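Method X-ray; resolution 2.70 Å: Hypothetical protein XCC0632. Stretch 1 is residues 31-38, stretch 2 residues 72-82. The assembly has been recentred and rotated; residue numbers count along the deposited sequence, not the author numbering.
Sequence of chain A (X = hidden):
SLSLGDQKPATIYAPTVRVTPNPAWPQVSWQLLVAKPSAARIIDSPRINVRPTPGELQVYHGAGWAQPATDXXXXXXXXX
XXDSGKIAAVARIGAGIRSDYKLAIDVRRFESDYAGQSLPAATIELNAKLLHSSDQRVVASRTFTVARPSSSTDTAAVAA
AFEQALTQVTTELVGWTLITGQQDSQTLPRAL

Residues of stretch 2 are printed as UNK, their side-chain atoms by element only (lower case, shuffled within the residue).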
ATOM      1  N   GLN A  31     -11.375 -16.277   4.977  1.00 48.08           N
ATOM      2  CA  GLN A  31     -10.803 -15.495   6.044  1.00 47.68           C
ATOM      3  C   GLN A  31      -9.429 -15.106   5.638  1.00 46.90           C
ATOM      4  O   GLN A  31      -8.713 -15.935   5.049  1.00 46.83           O
ATOM      5  CB  GLN A  31     -10.761 -16.287   7.332  1.00 48.12           C
ATOM      6  CG  GLN A  31     -12.149 -16.610   7.870  1.00 52.34           C
ATOM      7  CD  GLN A  31     -12.159 -16.978   9.358  1.00 57.49           C
ATOM      8  OE1 GLN A  31     -13.215 -16.880  10.015  1.00 60.62           O
ATOM      9  NE2 GLN A  31     -10.982 -17.378   9.903  1.00 54.89           N
ATOM     10  N   LEU A  32      -9.069 -13.848   5.949  1.00 45.25           N
ATOM     11  CA  LEU A  32      -7.869 -13.244   5.426  1.00 43.79           C
ATOM     12  C   LEU A  32      -6.887 -12.842   6.499  1.00 43.90           C
ATOM     13  O   LEU A  32      -7.209 -12.118   7.454  1.00 43.49           O
ATOM     14  CB  LEU A  32      -8.200 -12.043   4.521  1.00 43.80           C
ATOM     15  CG  LEU A  32      -7.056 -11.325   3.764  1.00 43.20           C
ATOM     16  CD1 LEU A  32      -6.299 -12.242   2.804  1.00 42.30           C
ATOM     17  CD2 LEU A  32      -7.565 -10.111   3.021  1.00 42.55           C
ATOM     18  N   LEU A  33      -5.667 -13.315   6.324  1.00 43.45           N
ATOM     19  CA  LEU A  33      -4.582 -12.873   7.160  1.00 43.90           C
ATOM     20  C   LEU A  33      -3.731 -11.891   6.337  1.00 44.08           C
ATOM     21  O   LEU A  33      -3.213 -12.277   5.277  1.00 45.33           O
ATOM     22  CB  LEU A  33      -3.731 -14.056   7.672  1.00 43.25           C
ATOM     23  CG  LEU A  33      -2.372 -13.578   8.217  1.00 44.44           C
ATOM     24  CD1 LEU A  33      -2.586 -12.870   9.522  1.00 42.91           C
ATOM     25  CD2 LEU A  33      -1.305 -14.669   8.357  1.00 43.41           C
ATOM     26  N   VAL A  34      -3.589 -10.648   6.815  1.00 42.87           N
ATOM     27  CA  VAL A  34      -2.737  -9.687   6.159  1.00 41.76           C
ATOM     28  C   VAL A  34      -1.371  -9.743   6.842  1.00 42.07           C
ATOM     29  O   VAL A  34      -1.241  -9.359   7.995  1.00 42.48           O
ATOM     30  CB  VAL A  34      -3.345  -8.252   6.223  1.00 41.82           C
ATOM     31  CG1 VAL A  34      -2.395  -7.218   5.607  1.00 40.66           C
ATOM     32  CG2 VAL A  34      -4.694  -8.203   5.554  1.00 39.41           C
ATOM     33  N   ALA A  35      -0.351 -10.210   6.138  1.00 41.89           N
ATOM     34  CA  ALA A  35       1.005 -10.220   6.678  1.00 42.20           C
ATOM     35  C   ALA A  35       1.631  -8.814   6.893  1.00 43.02           C
ATOM     36  O   ALA A  35       1.114  -7.795   6.396  1.00 43.11           O
ATOM     37  CB  ALA A  35       1.899 -11.072   5.798  1.00 41.40           C
ATOM     38  N   LYS A  36       2.737  -8.760   7.638  1.00 43.77           N
ATOM     39  CA  LYS A  36       3.557  -7.553   7.677  1.00 44.57           C
ATOM     40  C   LYS A  36       4.172  -7.395   6.300  1.00 43.79           C
ATOM     41  O   LYS A  36       4.765  -8.335   5.791  1.00 43.36           O
ATOM     42  CB  LYS A  36       4.685  -7.632   8.729  1.00 45.83           C
ATOM     43  CG  LYS A  36       4.265  -7.189  10.119  1.00 49.34           C
ATOM     44  CD  LYS A  36       5.432  -6.576  10.946  1.00 55.70           C
ATOM     45  CE  LYS A  36       5.045  -6.416  12.495  1.00 55.49           C
ATOM     46  NZ  LYS A  36       6.175  -6.788  13.514  1.00 52.04           N
ATOM     47  N   PRO A  37       4.025  -6.204   5.684  1.00 43.41           N
ATOM     48  CA  PRO A  37       4.740  -5.903   4.438  1.00 42.54           C
ATOM     49  C   PRO A  37       6.223  -5.974   4.668  1.00 42.07           C
ATOM     50  O   PRO A  37       6.698  -5.692   5.777  1.00 42.44           O
ATOM     51  CB  PRO A  37       4.333  -4.471   4.143  1.00 42.12           C
ATOM     52  CG  PRO A  37       2.997  -4.332   4.831  1.00 42.90           C
ATOM     53  CD  PRO A  37       3.174  -5.078   6.101  1.00 43.35           C
ATOM     54  N   SER A  38       6.955  -6.379   3.651  1.00 41.66           N
ATOM     55  CA  SER A  38       8.397  -6.459   3.775  1.00 41.83           C
ATOM     56  C   SER A  38       9.008  -5.378   2.885  1.00 42.20           C
ATOM     57  O   SER A  38       8.338  -4.925   1.928  1.00 42.64           O
ATOM     58  CB  SER A  38       8.914  -7.869   3.459  1.00 41.19           C
ATOM     59  OG  SER A  38       8.581  -8.253   2.149  1.00 41.32           O
ATOM     60  N   UNK A  72       2.007   2.102   7.616  1.00 41.18           N
ATOM     61  CA  UNK A  72       0.914   2.949   7.072  1.00 40.49           C
ATOM     62  C   UNK A  72       0.182   2.059   6.063  1.00 40.24           C
ATOM     63  O   UNK A  72      -1.056   2.069   5.975  1.00 39.48           O
ATOM     64  c   UNK A  72       1.399   4.227   6.332  1.00 40.50           C
ATOM     65  s   UNK A  72       2.828   6.655   6.022  1.00 39.66           S
ATOM     66  c   UNK A  72       2.322   5.218   7.061  1.00 40.51           C
ATOM     67  c   UNK A  72       1.218   7.348   5.836  1.00 35.20           C
ATOM     68  N   UNK A  73       0.985   1.283   5.318  1.00 39.44           N
ATOM     69  CA  UNK A  73       0.481   0.369   4.328  1.00 39.52           C
ATOM     70  C   UNK A  73      -0.257  -0.840   4.941  1.00 39.09           C
ATOM     71  O   UNK A  73      -1.365  -1.192   4.537  1.00 38.40           O
ATOM     72  c   UNK A  73       0.464   0.054   1.083  1.00 39.01           C
ATOM     73  c   UNK A  73       1.761  -2.023   1.778  1.00 42.77           C
ATOM     74  c   UNK A  73       1.566  -0.050   3.345  1.00 39.69           C
ATOM     75  c   UNK A  73       0.881  -0.849   2.230  1.00 41.32           C
ATOM     76  N   UNK A  74       0.353  -1.460   5.932  1.00 39.45           N
ATOM     77  CA  UNK A  74      -0.355  -2.455   6.729  1.00 39.93           C
ATOM     78  C   UNK A  74      -1.670  -1.931   7.373  1.00 39.02           C
ATOM     79  O   UNK A  74      -2.680  -2.613   7.379  1.00 39.34           O
ATOM     80  o   UNK A  74       0.186  -5.273  10.552  1.00 52.85           O
ATOM     81  c   UNK A  74       0.594  -3.024   7.760  1.00 39.96           C
ATOM     82  c   UNK A  74       0.161  -4.328   8.349  1.00 43.77           C
ATOM     83  o   UNK A  74       1.995  -4.133   9.882  1.00 52.20           O
ATOM     84  c   UNK A  74       0.832  -4.598   9.690  1.00 50.36           C
ATOM     85  N   UNK A  75      -1.691  -0.725   7.894  1.00 38.61           N
ATOM     86  CA  UNK A  75      -2.949  -0.237   8.439  1.00 39.19           C
ATOM     87  C   UNK A  75      -3.973   0.147   7.370  1.00 38.68           C
ATOM     88  O   UNK A  75      -5.163   0.037   7.622  1.00 38.88           O
ATOM     89  c   UNK A  75      -2.756   0.942   9.429  1.00 40.01           C
ATOM     90  c   UNK A  75      -2.027   0.538  10.700  1.00 42.62           C
ATOM     91  o   UNK A  75      -1.889   1.394  11.620  1.00 43.92           O
ATOM     92  o   UNK A  75      -1.586  -0.641  10.778  1.00 46.84           O
ATOM     93  N   UNK A  76      -3.543   0.616   6.204  1.00 37.51           N
ATOM     94  CA  UNK A  76      -4.520   1.047   5.219  1.00 37.29           C
ATOM     95  C   UNK A  76      -5.260  -0.128   4.708  1.00 36.55           C
ATOM     96  O   UNK A  76      -6.485  -0.073   4.523  1.00 36.85           O
ATOM     97  o   UNK A  76      -3.338   2.947   4.479  1.00 40.13           O
ATOM     98  c   UNK A  76      -3.846   1.721   4.031  1.00 37.42           C
ATOM     99  N   UNK A  77      -4.482  -1.180   4.461  1.00 35.58           N
ATOM    100  CA  UNK A  77      -4.958  -2.375   3.806  1.00 35.39           C
ATOM    101  C   UNK A  77      -6.004  -3.062   4.686  1.00 36.68           C
ATOM    102  O   UNK A  77      -7.142  -3.315   4.238  1.00 37.01           O
ATOM    103  c   UNK A  77      -3.793  -3.313   3.409  1.00 34.60           C
ATOM    104  c   UNK A  77      -3.081  -2.756   2.200  1.00 32.29           C
ATOM    105  c   UNK A  77      -4.309  -4.693   3.094  1.00 33.55           C
ATOM    106  N   UNK A  78      -5.621  -3.315   5.942  1.00 36.86           N
ATOM    107  CA  UNK A  78      -6.477  -3.965   6.915  1.00 36.59           C
ATOM    108  C   UNK A  78      -7.696  -3.102   7.224  1.00 36.84           C
ATOM    109  O   UNK A  78      -8.811  -3.600   7.234  1.00 36.85           O
ATOM    110  c   UNK A  78      -5.717  -4.243   8.202  1.00 36.60           C
ATOM    111  c   UNK A  78      -6.693  -4.519   9.319  1.00 37.49           C
ATOM    112  c   UNK A  78      -4.802  -5.403   8.018  1.00 35.50           C
ATOM    113  N   UNK A  79      -7.500  -1.810   7.456  1.00 36.75           N
ATOM    114  CA  UNK A  79      -8.654  -0.944   7.641  1.00 36.70           C
ATOM    115  C   UNK A  79      -9.554  -0.941   6.440  1.00 36.53           C
ATOM    116  O   UNK A  79     -10.760  -0.986   6.616  1.00 36.45           O
ATOM    117  c   UNK A  79      -8.261   0.465   8.044  1.00 37.23           C
ATOM    118  n   UNK A  79      -4.729   1.464  12.783  1.00 41.34           N
ATOM    119  c   UNK A  79      -7.479   0.390   9.333  1.00 39.42           C
ATOM    120  c   UNK A  79      -7.179   1.670  10.045  1.00 41.84           C
ATOM    121  n   UNK A  79      -6.374   1.251  11.189  1.00 47.02           N
ATOM    122  c   UNK A  79      -5.415   1.972  11.760  1.00 45.87           C
ATOM    123  n   UNK A  79      -5.148   3.182  11.292  1.00 45.69           N
ATOM    124  N   UNK A  80      -9.009  -0.923   5.219  1.00 36.34           N
ATOM    125  CA  UNK A  80      -9.905  -0.929   4.041  1.00 36.06           C
ATOM    126  C   UNK A  80     -10.692  -2.262   3.852  1.00 36.65           C
ATOM    127  O   UNK A  80     -11.852  -2.246   3.438  1.00 36.84           O
ATOM    128  c   UNK A  80      -9.187  -0.516   2.806  1.00 35.77           C
ATOM    129  N   UNK A  81     -10.084  -3.398   4.204  1.00 36.80           N
ATOM    130  CA  UNK A  81     -10.845  -4.651   4.314  1.00 37.31           C
ATOM    131  C   UNK A  81     -11.940  -4.553   5.367  1.00 38.30           C
ATOM    132  O   UNK A  81     -13.063  -4.966   5.118  1.00 38.70           O
ATOM    133  c   UNK A  81      -9.940  -5.870   4.582  1.00 36.24           C
ATOM    134  c   UNK A  81      -7.648  -7.121   1.162  1.00 33.68           C
ATOM    135  c   UNK A  81      -9.776  -6.752   2.217  1.00 34.98           C
ATOM    136  c   UNK A  81      -9.053  -7.148   1.120  1.00 35.38           C
ATOM    137  c   UNK A  81      -7.748  -6.294   3.400  1.00 32.52           C
ATOM    138  c   UNK A  81      -9.135  -6.315   3.376  1.00 34.91           C
ATOM    139  c   UNK A  81      -7.014  -6.693   2.293  1.00 32.31           C
ATOM    140  N   UNK A  82     -11.611  -3.996   6.532  1.00 39.79           N
ATOM    141  CA  UNK A  82     -12.573  -3.853   7.628  1.00 40.55           C
ATOM    142  C   UNK A  82     -13.734  -3.009   7.184  1.00 41.60           C
ATOM    143  O   UNK A  82     -14.880  -3.432   7.312  1.00 42.77           O
ATOM    144  c   UNK A  82     -11.928  -3.301   8.897  1.00 39.77           C
ATOM    145  o   UNK A  82      -9.492  -4.678  11.331  1.00 46.71           O
ATOM    146  o   UNK A  82     -10.041  -2.591  10.935  1.00 42.66           O
ATOM    147  c   UNK A  82     -11.099  -4.361   9.639  1.00 40.09           C
ATOM    148  c   UNK A  82     -10.155  -3.827  10.706  1.00 41.65           C
TER
HETATM  149  O   HOH W   1       0.223  -8.580  10.025  1.00 52.03           O

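Position 72 opens the stretch, within a helix already under way, with an unbranched side chain of two carbons, a sulfur and a terminal carbon. It stays out of reach of stretch 1. This is Met72, whose flexible, apolar chain suits a buried site.

Position 73 has four carbons forked at the second, and one tip touches the Pro37 ring. The fork after a single methylene marks Leu73; Leu73 CD2 lies 4.0 Å from Pro37 CG, a compact methyl against the proline ring.

At position 74 three carbons run out in line, the third carrying two oxygens; the chain touches Lys36 and Pro37. A carboxylate on a two-carbon arm is Glu74. The arm is apolar enough to pack, with Glu74 CB 3.7 Å from Pro37 CD, while Glu74 OE1 comes 3.8 Å from Lys36 CG, which is proximity to an aliphatic carbon and no salt bridge. The acid group also meets a water, which donates to Val34 O at 2.6 Å and, weakly, to Glu74 OE2 at 3.3 Å.

Position 75 has two carbons, the second with two oxygens, and does not reach stretch 1. It is Asp75, partly exposed, with both carboxylate oxygens hydrogen-bonded elsewhere in the structure.

Position 76 shows one carbon and one oxygen, out of reach of stretch 1, hence Ser76. Ser76 OG donates to Met72 O at 2.9 Å, so the small polar group is satisfied by its own helix, although it is buried.

Position 77 carries three carbons, branched at the first, and touches Val34: Val77. Its CA-to-CB bond points toward stretch 1, and Val77 CG1 lies 4.0 Å from Val34 CG1; an apolar branched chain suits this buried place.

Position 78 repeats the three-carbon fork and also touches Val34: Val78. Its CA-to-CB bond points sideways relative to stretch 1, yet Val78 CG2 reaches within 3.7 Å of Val34 CB. Val34 CA and Val78 CA are 6.9 Å apart, and short branched chains fit so narrow a gap.

Position 79 has three carbons, a nitrogen, and a carbon bearing two more nitrogens, clear of stretch 1: a guanidinium, so Arg79. Exposed, it forms a salt bridge from Arg79 NH2 to Asp75 OD2 at 3.1 Å, one of charge only, since no N-H points at the oxygen.

Position 80 has one carbon, out of reach of stretch 1, and is Ala80, small and buried.

Position 81 bears one carbon and a six-carbon ring without a hydroxyl, with Leu32 over one face: Phe81. Leu32 CD2 sits 3.5 Å from Phe81 CZ, in a CH-pi contact. The long ring spans a wider gap, 9.2 Å between Leu32 CA and Phe81 CA.

Position 82, three carbons ending in two oxygens, does not reach stretch 1. It is Glu82, whose charged carboxylate suits an exposed site.

Strand and helix run nearly antiparallel, at 166°. Leu32 and Val34 point toward the helix, while Leu33 between them stays out of reach; Pro37 extends the contact beyond the strand. With no direct hydrogen bond across, apolar packing holds the pair, supplemented by one water.

Stretch 2 72-82: MLEDSVVRAFE
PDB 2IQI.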